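Local atomic coordinates of thermosome subunit (Methanococcoides burtonii, PDB entry 3AQ1), a protein that probably binds and hydrolyses ATP and uses this to help unfolded proteins fold, as group II chaperonins do. Residues 94-97 with 102-105; 108-113 with 346-351; 129-134 with 149-154; 154-159 with 304-309; 311-316 with 324-329. One frame throughout, in Å; residues are numbered along the deposited sequence.

Contact 1 (94-97 with 102-105); sequences IAIS and AALI
Ile96 meets two consecutive residues of helix 101-109, Ala103 and Leu104. It lies just after strand 94-95, an outermost strand of the antiparallel sheet with 357-360, and is backbone hydrogen-bonded to Gly356. The equatorial and intermediate domains probably meet here. The chain turns back within a few residues to bring the helix against it. Ile96 points its CB at the helix and uses both branches. CG1 stands beside the backbone N and anti to the carbonyl carbon (chi1 -56°), which leaves CG2 anti to the N. Each branch has its own partner. The longer one ends with Ile96 CD1 3.9 Å from Ala103 CB. The shorter one puts Ile96 CG2 3.8 Å from Leu104 CD2.

Ala103 also points its CB at the segment of Ile96. Leu104 sets out to one side, and its end then comes closer. Its side chain and that of Ile96 pass alongside, running opposite ways. The second methyl of Leu104 is used too: Leu104 CD1 lies 3.8 Å from Ser97 O, a plain van der Waals touch. Ser97 OG is hydrogen-bonded to Asp99 N in the connecting turn.

Helix 332-355 adds Val352 beside Ile96, and Val349 and Ile353 beside Leu104. No hydrogen bond joins the two segments. Aliphatic groups hold the turn to the helix, so the contact probably depends on apolar burial.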
# COMPACT_ATOMS: atom_id res chain seq x y z
N ILE A 94 -6.10 4.56 17.74
CA ILE A 94 -6.61 5.86 17.34
C ILE A 94 -7.36 5.68 16.04
O ILE A 94 -6.82 5.09 15.11
CB ILE A 94 -5.46 6.84 17.11
CG1 ILE A 94 -4.57 6.90 18.36
CG2 ILE A 94 -5.98 8.20 16.69
CD1 ILE A 94 -3.52 7.97 18.31
N ALA A 95 -8.59 6.18 15.98
CA ALA A 95 -9.43 5.99 14.80
C ALA A 95 -9.14 6.99 13.70
O ALA A 95 -8.98 8.19 13.96
CB ALA A 95 -10.92 6.02 15.17
N ILE A 96 -9.07 6.48 12.48
CA ILE A 96 -8.78 7.32 11.33
C ILE A 96 -9.83 7.11 10.25
O ILE A 96 -9.98 6.01 9.74
CB ILE A 96 -7.38 7.01 10.76
CG1 ILE A 96 -6.35 7.18 11.86
CG2 ILE A 96 -7.05 7.94 9.59
CD1 ILE A 96 -6.19 8.63 12.29
N SER A 97 -10.55 8.17 9.93
CA SER A 97 -11.57 8.15 8.90
C SER A 97 -10.99 8.70 7.60
O SER A 97 -10.11 9.56 7.64
CB SER A 97 -12.77 8.98 9.33
OG SER A 97 -13.44 9.56 8.21
N ALA A 102 -6.45 16.13 8.28
CA ALA A 102 -5.24 16.56 8.94
C ALA A 102 -4.43 15.36 9.45
O ALA A 102 -3.19 15.38 9.43
CB ALA A 102 -5.56 17.52 10.08
N ALA A 103 -5.14 14.33 9.88
CA ALA A 103 -4.49 13.14 10.43
C ALA A 103 -3.96 12.26 9.31
O ALA A 103 -2.89 11.65 9.45
CB ALA A 103 -5.44 12.36 11.32
N LEU A 104 -4.71 12.18 8.21
CA LEU A 104 -4.25 11.47 7.02
C LEU A 104 -2.98 12.12 6.47
O LEU A 104 -2.05 11.42 6.07
CB LEU A 104 -5.33 11.45 5.95
CG LEU A 104 -6.51 10.53 6.16
CD1 LEU A 104 -7.61 10.83 5.13
CD2 LEU A 104 -6.05 9.09 6.09
N ILE A 105 -2.96 13.44 6.44
CA ILE A 105 -1.78 14.18 6.02
C ILE A 105 -0.61 13.99 6.97
O ILE A 105 0.55 13.96 6.55
CB ILE A 105 -2.08 15.66 5.90
CG1 ILE A 105 -2.78 15.91 4.57
CG2 ILE A 105 -0.80 16.47 6.00
CD1 ILE A 105 -2.68 17.32 4.08

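Contact 2 (108-113 with 346-351); sequences AGTAIT and LHVVGV
Ala108 of helix 101-109 and Ala111 in the turn that follows face Val349 and Val348 of helix 332-355. The two valines have the same conformation. In each, CG1 is anti to the backbone N (chi1 -174° in Val348, -180° in Val349), and CG2 lies beside that N. In both it is CG2 that meets an alanine. Val349 CG2 lies 3.5 Å from Ala108 CB and is also near Ala108 CA. Val348 CG2 lies 4.0 Å from Ala111 CB. CG1 of Val348 has a looser neighbour, Thr110 OG1, at 4.5 Å.

The small alanine methyls are consistent with the close approach of the backbones: Ala108 CA and Val349 CA are 5.8 Å apart. A type I beta turn from Gly109 to Ile112 carries Ala111 round so that its CB points at the valines. Thr110 takes chi1 74°, and its OG1 is hydrogen-bonded to Ile107 O. The hydroxyl is thus tied back to its own helix.

Other neighbours extend the interface, in what is probably the intermediate domain. Ala345 of helix 332-355 touches both alanines, while Ile107 and Leu104 of helix 101-109 touch Val349. Helix 121-132 flanks the pair, with Leu124 on Ile112 and Val132 on Leu346.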
# COMPACT_ATOMS: atom_id res chain seq x y z
N ALA A 108 0.55 10.22 6.18
CA ALA A 108 1.36 10.24 4.97
C ALA A 108 2.74 10.87 5.19
O ALA A 108 3.74 10.38 4.67
CB ALA A 108 0.62 10.96 3.83
N GLY A 109 2.78 11.95 5.96
CA GLY A 109 4.04 12.57 6.33
C GLY A 109 5.09 11.59 6.83
O GLY A 109 6.27 11.72 6.52
N THR A 110 4.67 10.58 7.59
CA THR A 110 5.62 9.65 8.19
C THR A 110 6.41 8.84 7.15
O THR A 110 7.50 8.34 7.45
CB THR A 110 4.93 8.66 9.16
OG1 THR A 110 4.18 7.68 8.42
CG2 THR A 110 4.03 9.39 10.14
N ALA A 111 5.88 8.71 5.94
CA ALA A 111 6.54 7.90 4.91
C ALA A 111 7.50 8.72 4.04
O ALA A 111 8.19 8.18 3.16
CB ALA A 111 5.51 7.15 4.04
N ILE A 112 7.56 10.01 4.32
CA ILE A 112 8.26 10.96 3.48
C ILE A 112 9.37 11.62 4.28
O ILE A 112 9.14 12.63 4.96
CB ILE A 112 7.27 12.04 2.96
CG1 ILE A 112 6.02 11.39 2.34
CG2 ILE A 112 7.95 13.01 2.00
CD1 ILE A 112 5.01 12.38 1.79
N THR A 113 10.57 11.06 4.20
CA THR A 113 11.66 11.53 5.05
C THR A 113 13.04 11.31 4.43
O THR A 113 13.17 10.67 3.38
CB THR A 113 11.59 10.87 6.44
OG1 THR A 113 11.18 9.50 6.29
CG2 THR A 113 10.60 11.61 7.34
N LEU A 346 1.38 6.64 -0.23
CA LEU A 346 0.11 6.15 -0.75
C LEU A 346 -0.29 4.87 -0.01
O LEU A 346 -1.39 4.77 0.51
CB LEU A 346 0.17 5.91 -2.27
CG LEU A 346 0.14 7.15 -3.17
CD1 LEU A 346 0.64 6.85 -4.57
CD2 LEU A 346 -1.22 7.79 -3.22
N HIS A 347 0.63 3.91 0.05
CA HIS A 347 0.41 2.63 0.73
C HIS A 347 0.07 2.76 2.21
O HIS A 347 -0.92 2.20 2.66
CB HIS A 347 1.60 1.70 0.53
CG HIS A 347 1.65 1.06 -0.82
ND1 HIS A 347 1.14 -0.19 -1.07
CD2 HIS A 347 2.12 1.52 -2.01
CE1 HIS A 347 1.31 -0.49 -2.35
NE2 HIS A 347 1.90 0.54 -2.94
N VAL A 348 0.89 3.50 2.96
CA VAL A 348 0.65 3.69 4.38
C VAL A 348 -0.74 4.28 4.61
O VAL A 348 -1.52 3.78 5.43
CB VAL A 348 1.70 4.60 5.06
CG1 VAL A 348 1.47 4.63 6.55
CG2 VAL A 348 3.10 4.09 4.78
N VAL A 349 -1.07 5.34 3.90
CA VAL A 349 -2.40 5.93 4.02
C VAL A 349 -3.52 4.95 3.61
O VAL A 349 -4.55 4.85 4.30
CB VAL A 349 -2.48 7.23 3.24
CG1 VAL A 349 -3.87 7.85 3.37
CG2 VAL A 349 -1.41 8.17 3.74
N GLY A 350 -3.32 4.23 2.51
CA GLY A 350 -4.26 3.21 2.10
C GLY A 350 -4.51 2.20 3.21
O GLY A 350 -5.65 1.95 3.60
N VAL A 351 -3.43 1.63 3.73
CA VAL A 351 -3.54 0.62 4.77
C VAL A 351 -4.16 1.14 6.06
O VAL A 351 -4.94 0.45 6.70
CB VAL A 351 -2.17 -0.01 5.06
CG1 VAL A 351 -2.22 -0.82 6.36
CG2 VAL A 351 -1.72 -0.86 3.87

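Contact 3 (129-134 with 149-154); sequences VKAVRS and ENIKIE
This is a small, buried, apolar contact between helix 121-132 and the place where helix 147-150 gives way to strand 151-157, probably in the intermediate domain. Ala131 and Ile151 carry it. Ile151 is the first residue to leave the helical backbone conformation, and its CB already points at the other segment. Its side chain is stretched out, with CG1 beside the backbone N (chi1 -63°) and CD1 anti to CA (chi2 -177°). This pushes the terminal methyl onto the helix. Ile151 CD1 lies 3.9 Å from Ala131 CB. The same methyl is 3.9 Å from Ala131 O and 4.2 Å from Val132 N, so it rests on backbone as well as side chain.

Val132 points its CB away and touches Leu346 and Ile353 of helix 332-355. Leu346 also packs on Ile151 CD1. Behind Ile151, Lys152 has different partners. Its NZ forms a weak, long ion pair with Glu154 OE1 at 3.3 Å and a salt bridge with Asp271.

Ala131 O has a polar partner of its own, since Ser134 N donates to it at 3.0 Å. Between the segments the contact is purely van der Waals, one methyl against an alanine and its peptide.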
# COMPACT_ATOMS: atom_id res chain seq x y z
N VAL A 129 -2.80 12.30 -0.01
CA VAL A 129 -4.11 12.21 0.61
C VAL A 129 -5.25 12.43 -0.41
O VAL A 129 -6.28 11.75 -0.38
CB VAL A 129 -4.21 13.16 1.84
CG1 VAL A 129 -5.64 13.30 2.33
CG2 VAL A 129 -3.33 12.65 2.96
N LYS A 130 -5.03 13.36 -1.33
CA LYS A 130 -6.00 13.68 -2.36
C LYS A 130 -6.16 12.54 -3.38
O LYS A 130 -7.24 12.33 -3.91
CB LYS A 130 -5.58 14.97 -3.04
CG LYS A 130 -6.43 15.40 -4.19
CD LYS A 130 -6.02 16.78 -4.64
CE LYS A 130 -6.78 17.24 -5.87
NZ LYS A 130 -6.24 18.55 -6.37
N ALA A 131 -5.07 11.83 -3.64
CA ALA A 131 -5.07 10.69 -4.55
C ALA A 131 -5.76 9.50 -3.90
O ALA A 131 -6.69 8.92 -4.46
CB ALA A 131 -3.64 10.33 -4.94
N VAL A 132 -5.30 9.15 -2.70
CA VAL A 132 -5.87 8.04 -1.96
C VAL A 132 -7.35 8.26 -1.73
O VAL A 132 -8.16 7.41 -2.08
CB VAL A 132 -5.16 7.81 -0.62
CG1 VAL A 132 -6.04 6.99 0.31
CG2 VAL A 132 -3.86 7.08 -0.86
N ARG A 133 -7.71 9.40 -1.16
CA ARG A 133 -9.12 9.73 -0.91
C ARG A 133 -10.01 9.55 -2.13
O ARG A 133 -11.22 9.44 -1.99
CB ARG A 133 -9.29 11.15 -0.38
CG ARG A 133 -9.10 11.26 1.11
CD ARG A 133 -9.16 12.69 1.57
NE ARG A 133 -10.47 13.29 1.36
CZ ARG A 133 -10.94 14.29 2.09
NH1 ARG A 133 -10.19 14.80 3.07
NH2 ARG A 133 -12.14 14.79 1.84
N SER A 134 -9.42 9.54 -3.32
CA SER A 134 -10.22 9.57 -4.53
C SER A 134 -10.36 8.19 -5.17
O SER A 134 -11.05 8.03 -6.17
CB SER A 134 -9.66 10.60 -5.52
OG SER A 134 -8.97 10.01 -6.60
N GLU A 149 -3.56 -1.08 -8.21
CA GLU A 149 -4.30 -1.08 -9.48
C GLU A 149 -4.99 0.25 -9.80
O GLU A 149 -5.13 0.63 -10.96
CB GLU A 149 -5.37 -2.18 -9.46
CG GLU A 149 -4.85 -3.60 -9.33
CD GLU A 149 -5.96 -4.64 -9.31
OE1 GLU A 149 -7.13 -4.29 -9.59
OE2 GLU A 149 -5.67 -5.82 -9.02
N ASN A 150 -5.44 0.95 -8.76
CA ASN A 150 -6.17 2.19 -8.94
C ASN A 150 -5.32 3.46 -8.99
O ASN A 150 -5.83 4.52 -9.31
CB ASN A 150 -7.25 2.31 -7.87
CG ASN A 150 -8.47 1.47 -8.19
OD1 ASN A 150 -8.77 1.21 -9.35
ND2 ASN A 150 -9.19 1.05 -7.15
N ILE A 151 -4.03 3.37 -8.65
CA ILE A 151 -3.17 4.53 -8.84
C ILE A 151 -1.94 4.22 -9.69
O ILE A 151 -1.19 3.30 -9.42
CB ILE A 151 -2.79 5.19 -7.52
CG1 ILE A 151 -4.05 5.71 -6.84
CG2 ILE A 151 -1.79 6.32 -7.75
CD1 ILE A 151 -3.82 6.45 -5.56
N LYS A 152 -1.76 5.00 -10.74
CA LYS A 152 -0.55 4.92 -11.54
C LYS A 152 0.22 6.23 -11.39
O LYS A 152 -0.35 7.31 -11.50
CB LYS A 152 -0.86 4.66 -13.01
CG LYS A 152 0.36 4.89 -13.89
CD LYS A 152 0.06 4.79 -15.37
CE LYS A 152 1.26 5.27 -16.16
NZ LYS A 152 1.31 4.68 -17.51
N ILE A 153 1.52 6.14 -11.14
CA ILE A 153 2.33 7.34 -11.08
C ILE A 153 3.13 7.44 -12.36
O ILE A 153 3.81 6.51 -12.75
CB ILE A 153 3.27 7.35 -9.87
CG1 ILE A 153 2.48 7.04 -8.59
CG2 ILE A 153 3.89 8.70 -9.74
CD1 ILE A 153 3.23 7.32 -7.30
N GLU A 154 3.01 8.58 -13.02
CA GLU A 154 3.72 8.85 -14.26
C GLU A 154 4.52 10.11 -13.98
O GLU A 154 3.94 11.18 -13.73
CB GLU A 154 2.75 9.06 -15.42
CG GLU A 154 3.42 9.40 -16.74
CD GLU A 154 4.07 8.19 -17.37
OE1 GLU A 154 3.59 7.07 -17.08
OE2 GLU A 154 5.05 8.35 -18.14

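Contact 4 (154-159 with 304-309); sequences EKRAGG and KEVRGG
Arg156 reaches from strand 151-157 toward Val306 and Arg307, in the turn between strands 300-305 and 310-317. Its backbone is well separated from that turn: even the nearest CA pair, Arg156 CA and Gly308 CA, is 9.0 Å apart. The side chain therefore spans the distance.

CB points at the turn and has the ring of His328 alongside. The first torsion sets CG opposite the carbonyl carbon (chi1 -51°). The chain then bends at chi2 (-132°) and again at chi3 (66°). CD, NE and CZ all lie by Met311 CE, and NH1 lies by Met311 SD. Toward the opposite segment NE comes nearest, with Arg156 NE 4.1 Å from Val306 CG1. Val306 and Arg156 meet at a slant.

Val306 offers the methyl that is anti to its own N. At the tip, Arg156 NH2 is 4.5 Å from Arg307 O. The oxygen lies at the guanidinium edge, near its plane, but this is too long for a hydrogen bond. Arg307 points its CB away, and its side chain is poorly ordered. The contact is loose and near the surface, and no hydrogen bond or salt bridge joins the segments.

The intermediate and apical domains probably meet here. Strand 151-157 is hydrogen-bonded along its length to strand 323-329, Arg156 pairing with Leu327. On the other side, Lys304 pairs with Met311, and Val306 leans on Tyr313. Arg156 reaches from one sheet toward the turn of another.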
# COMPACT_ATOMS: atom_id res chain seq x y z
N GLU A 154 3.01 8.58 -13.02
CA GLU A 154 3.72 8.85 -14.26
C GLU A 154 4.52 10.11 -13.98
O GLU A 154 3.94 11.18 -13.73
CB GLU A 154 2.75 9.06 -15.42
CG GLU A 154 3.42 9.40 -16.74
CD GLU A 154 4.07 8.19 -17.37
OE1 GLU A 154 3.59 7.07 -17.08
OE2 GLU A 154 5.05 8.35 -18.14
N LYS A 155 5.84 10.00 -13.98
CA LYS A 155 6.64 11.14 -13.55
C LYS A 155 6.98 12.08 -14.70
O LYS A 155 7.55 11.67 -15.71
CB LYS A 155 7.87 10.70 -12.74
CG LYS A 155 8.75 9.68 -13.41
CD LYS A 155 9.40 8.74 -12.40
CE LYS A 155 10.29 7.74 -13.13
NZ LYS A 155 10.76 6.65 -12.25
N ARG A 156 6.59 13.33 -14.53
CA ARG A 156 6.89 14.37 -15.50
C ARG A 156 7.98 15.33 -14.96
O ARG A 156 7.71 16.19 -14.11
CB ARG A 156 5.61 15.14 -15.82
CG ARG A 156 4.44 14.26 -16.21
CD ARG A 156 3.76 14.78 -17.48
NE ARG A 156 4.64 14.67 -18.64
CZ ARG A 156 5.26 13.55 -19.01
NH1 ARG A 156 5.12 12.44 -18.29
NH2 ARG A 156 6.03 13.55 -20.08
N ALA A 157 9.21 15.18 -15.44
CA ALA A 157 10.29 16.05 -14.99
C ALA A 157 10.01 17.50 -15.37
O ALA A 157 9.55 17.77 -16.48
CB ALA A 157 11.61 15.59 -15.57
N GLY A 158 10.27 18.42 -14.45
CA GLY A 158 10.09 19.84 -14.71
C GLY A 158 8.95 20.49 -13.94
O GLY A 158 7.89 19.89 -13.76
N GLY A 159 9.16 21.73 -13.50
CA GLY A 159 8.17 22.48 -12.75
C GLY A 159 8.23 22.23 -11.25
O GLY A 159 9.27 21.87 -10.71
N LYS A 304 -2.88 14.29 -26.03
CA LYS A 304 -2.67 15.67 -25.58
C LYS A 304 -1.21 16.02 -25.74
O LYS A 304 -0.33 15.16 -25.63
CB LYS A 304 -3.07 15.86 -24.11
CG LYS A 304 -4.56 15.91 -23.85
CD LYS A 304 -4.86 16.54 -22.48
CE LYS A 304 -6.22 17.26 -22.48
NZ LYS A 304 -6.37 18.18 -21.31
N GLU A 305 -0.94 17.30 -26.00
CA GLU A 305 0.43 17.80 -25.96
C GLU A 305 0.79 18.38 -24.57
O GLU A 305 0.24 19.39 -24.14
CB GLU A 305 0.65 18.83 -27.07
CG GLU A 305 2.10 18.93 -27.52
CD GLU A 305 2.24 19.17 -29.02
OE1 GLU A 305 1.20 19.23 -29.71
OE2 GLU A 305 3.39 19.30 -29.50
N VAL A 306 1.67 17.68 -23.85
CA VAL A 306 2.31 18.22 -22.64
C VAL A 306 3.81 18.02 -22.84
O VAL A 306 4.28 16.88 -22.91
CB VAL A 306 1.84 17.52 -21.35
CG1 VAL A 306 2.70 17.96 -20.14
CG2 VAL A 306 0.37 17.81 -21.10
N ARG A 307 4.55 19.12 -22.93
CA ARG A 307 5.87 19.09 -23.58
C ARG A 307 6.90 18.06 -23.12
O ARG A 307 6.83 17.49 -22.02
CB ARG A 307 6.50 20.48 -23.68
CG ARG A 307 6.41 21.05 -25.08
CD ARG A 307 7.31 22.25 -25.29
NE ARG A 307 6.96 22.96 -26.52
CZ ARG A 307 7.55 24.07 -26.96
NH1 ARG A 307 8.55 24.61 -26.26
NH2 ARG A 307 7.15 24.64 -28.09
N GLY A 308 7.88 17.86 -23.99
CA GLY A 308 8.72 16.68 -23.98
C GLY A 308 8.22 15.77 -25.09
O GLY A 308 8.93 14.88 -25.55
N GLY A 309 6.98 16.02 -25.52
CA GLY A 309 6.34 15.19 -26.53
C GLY A 309 4.82 15.14 -26.44
O GLY A 309 4.17 16.13 -26.13

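Contact 5 (311-316 with 324-329); sequences MTYVTG and TVLLHG
Leu326 meets Met311 and Tyr313 between two strands that are not paired. Met311 CA and Leu326 CA are 11.3 Å apart, and Tyr313 CA and Thr324 CA are 9.8 Å apart. Only side chains can close such a distance.

Along strand 323-329, Thr324 comes first. Its OG1 is hydrogen-bonded to Val171 N, which ties this end of the strand to strand 169-172. Val325 follows and looks the other way. Leu326 then points its CB at strand 310-317. It turns CG away from the carbonyl carbon (chi1 -60°), and its two methyls divide the work. Leu326 CD1 lies beside the phenol end, 3.5 Å from Tyr313 OH and 4.3 Å from Tyr313 CZ. Leu326 CD2 lies 4.3 Å from Met311 CE.

Tyr313 begins to one side, and its long ring brings the phenol end up to the leucine. Met311 directs its CB across and finishes the approach with its terminal methyl. Leu327 turns back to the opposite side of the strand. The backbone N of His328 is hydrogen-bonded to Ser164 OG. Nothing polar passes from one segment to the other as a hydrogen bond.

Val171 of strand 169-172 touches Met311, Tyr313 and Leu326. Strand 310-317 pairs with strands 300-305 and 169-172, whereas strand 323-329 lies between strands 151-157 and 165-167. The buried cluster thus joins the faces of two sheets, probably where the intermediate domain meets the apical domain.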
# COMPACT_ATOMS: atom_id res chain seq x y z
N MET A 311 1.30 12.52 -25.25
CA MET A 311 0.84 11.37 -24.46
C MET A 311 -0.61 10.94 -24.76
O MET A 311 -1.41 11.72 -25.29
CB MET A 311 1.03 11.66 -22.97
CG MET A 311 2.49 11.54 -22.52
SD MET A 311 2.71 11.32 -20.73
CE MET A 311 1.93 12.80 -20.10
N THR A 312 -0.96 9.70 -24.42
CA THR A 312 -2.32 9.22 -24.65
C THR A 312 -3.19 9.18 -23.39
O THR A 312 -2.95 8.36 -22.51
CB THR A 312 -2.33 7.85 -25.30
OG1 THR A 312 -1.79 7.94 -26.62
CG2 THR A 312 -3.74 7.33 -25.40
N TYR A 313 -4.18 10.06 -23.31
CA TYR A 313 -5.12 10.09 -22.18
C TYR A 313 -6.38 9.21 -22.41
O TYR A 313 -7.07 9.35 -23.42
CB TYR A 313 -5.56 11.54 -21.89
CG TYR A 313 -4.49 12.45 -21.34
CD1 TYR A 313 -4.59 12.99 -20.06
CD2 TYR A 313 -3.38 12.81 -22.10
CE1 TYR A 313 -3.63 13.83 -19.56
CE2 TYR A 313 -2.40 13.65 -21.60
CZ TYR A 313 -2.53 14.16 -20.33
OH TYR A 313 -1.56 15.00 -19.83
N VAL A 314 -6.67 8.32 -21.47
CA VAL A 314 -7.87 7.49 -21.51
C VAL A 314 -8.75 7.83 -20.30
O VAL A 314 -8.55 7.31 -19.22
CB VAL A 314 -7.49 6.00 -21.47
CG1 VAL A 314 -8.71 5.14 -21.56
CG2 VAL A 314 -6.54 5.68 -22.60
N THR A 315 -9.72 8.72 -20.49
CA THR A 315 -10.57 9.20 -19.39
C THR A 315 -12.03 8.74 -19.52
O THR A 315 -12.45 8.21 -20.56
CB THR A 315 -10.57 10.73 -19.32
OG1 THR A 315 -11.07 11.27 -20.55
CG2 THR A 315 -9.18 11.25 -19.13
N GLY A 316 -12.80 8.95 -18.47
CA GLY A 316 -14.19 8.52 -18.44
C GLY A 316 -14.37 7.02 -18.52
O GLY A 316 -15.39 6.56 -18.99
N THR A 324 -4.47 8.59 -12.41
CA THR A 324 -3.05 8.68 -12.67
C THR A 324 -2.60 9.99 -12.10
O THR A 324 -3.23 11.01 -12.34
CB THR A 324 -2.76 8.67 -14.17
OG1 THR A 324 -3.22 7.44 -14.73
CG2 THR A 324 -1.27 8.82 -14.44
N VAL A 325 -1.54 9.95 -11.30
CA VAL A 325 -0.88 11.15 -10.83
C VAL A 325 0.20 11.49 -11.84
O VAL A 325 1.16 10.73 -11.98
CB VAL A 325 -0.17 10.93 -9.48
CG1 VAL A 325 0.51 12.20 -9.05
CG2 VAL A 325 -1.13 10.44 -8.40
N LEU A 326 0.06 12.60 -12.55
CA LEU A 326 1.19 13.15 -13.27
C LEU A 326 2.02 13.93 -12.25
O LEU A 326 1.68 15.06 -11.89
CB LEU A 326 0.75 14.06 -14.40
CG LEU A 326 -0.13 13.39 -15.45
CD1 LEU A 326 -0.49 14.37 -16.54
CD2 LEU A 326 0.61 12.19 -16.02
N LEU A 327 3.10 13.31 -11.78
CA LEU A 327 3.95 13.90 -10.74
C LEU A 327 5.03 14.82 -11.32
O LEU A 327 5.83 14.38 -12.15
CB LEU A 327 4.62 12.78 -9.93
CG LEU A 327 5.49 13.17 -8.74
CD1 LEU A 327 4.68 13.98 -7.75
CD2 LEU A 327 6.04 11.91 -8.08
N HIS A 328 5.03 16.08 -10.89
CA HIS A 328 6.06 17.04 -11.30
C HIS A 328 7.09 17.36 -10.21
O HIS A 328 6.77 17.39 -9.02
CB HIS A 328 5.42 18.33 -11.79
CG HIS A 328 4.75 18.21 -13.12
ND1 HIS A 328 3.42 17.91 -13.26
CD2 HIS A 328 5.24 18.35 -14.38
CE1 HIS A 328 3.11 17.86 -14.55
NE2 HIS A 328 4.20 18.12 -15.25
N GLY A 329 8.33 17.60 -10.63
CA GLY A 329 9.41 18.01 -9.73
C GLY A 329 10.35 18.96 -10.46
O GLY A 329 10.23 19.13 -11.67

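Contacts 1, 2 and 3 are packed side by side, mostly on helices 101-109, 121-132 and 332-355. The centre of contact 2 is about 12 Å from those of contacts 1 and 3. Contact 4 brings strand 151-157, and contact 5 the neighbouring strand 323-329, toward strands 300-305 and 310-317; their centres are about 9 Å apart. Strand 151-157 links contact 3 to contact 4. Contact 1 closes first along the chain, and contacts 3, 4 and 5 follow in series inside the loop closed by contact 2. The set probably runs from the equatorial junction through the intermediate domain to the apical one. As in other group II chaperonins, these domains move against each other.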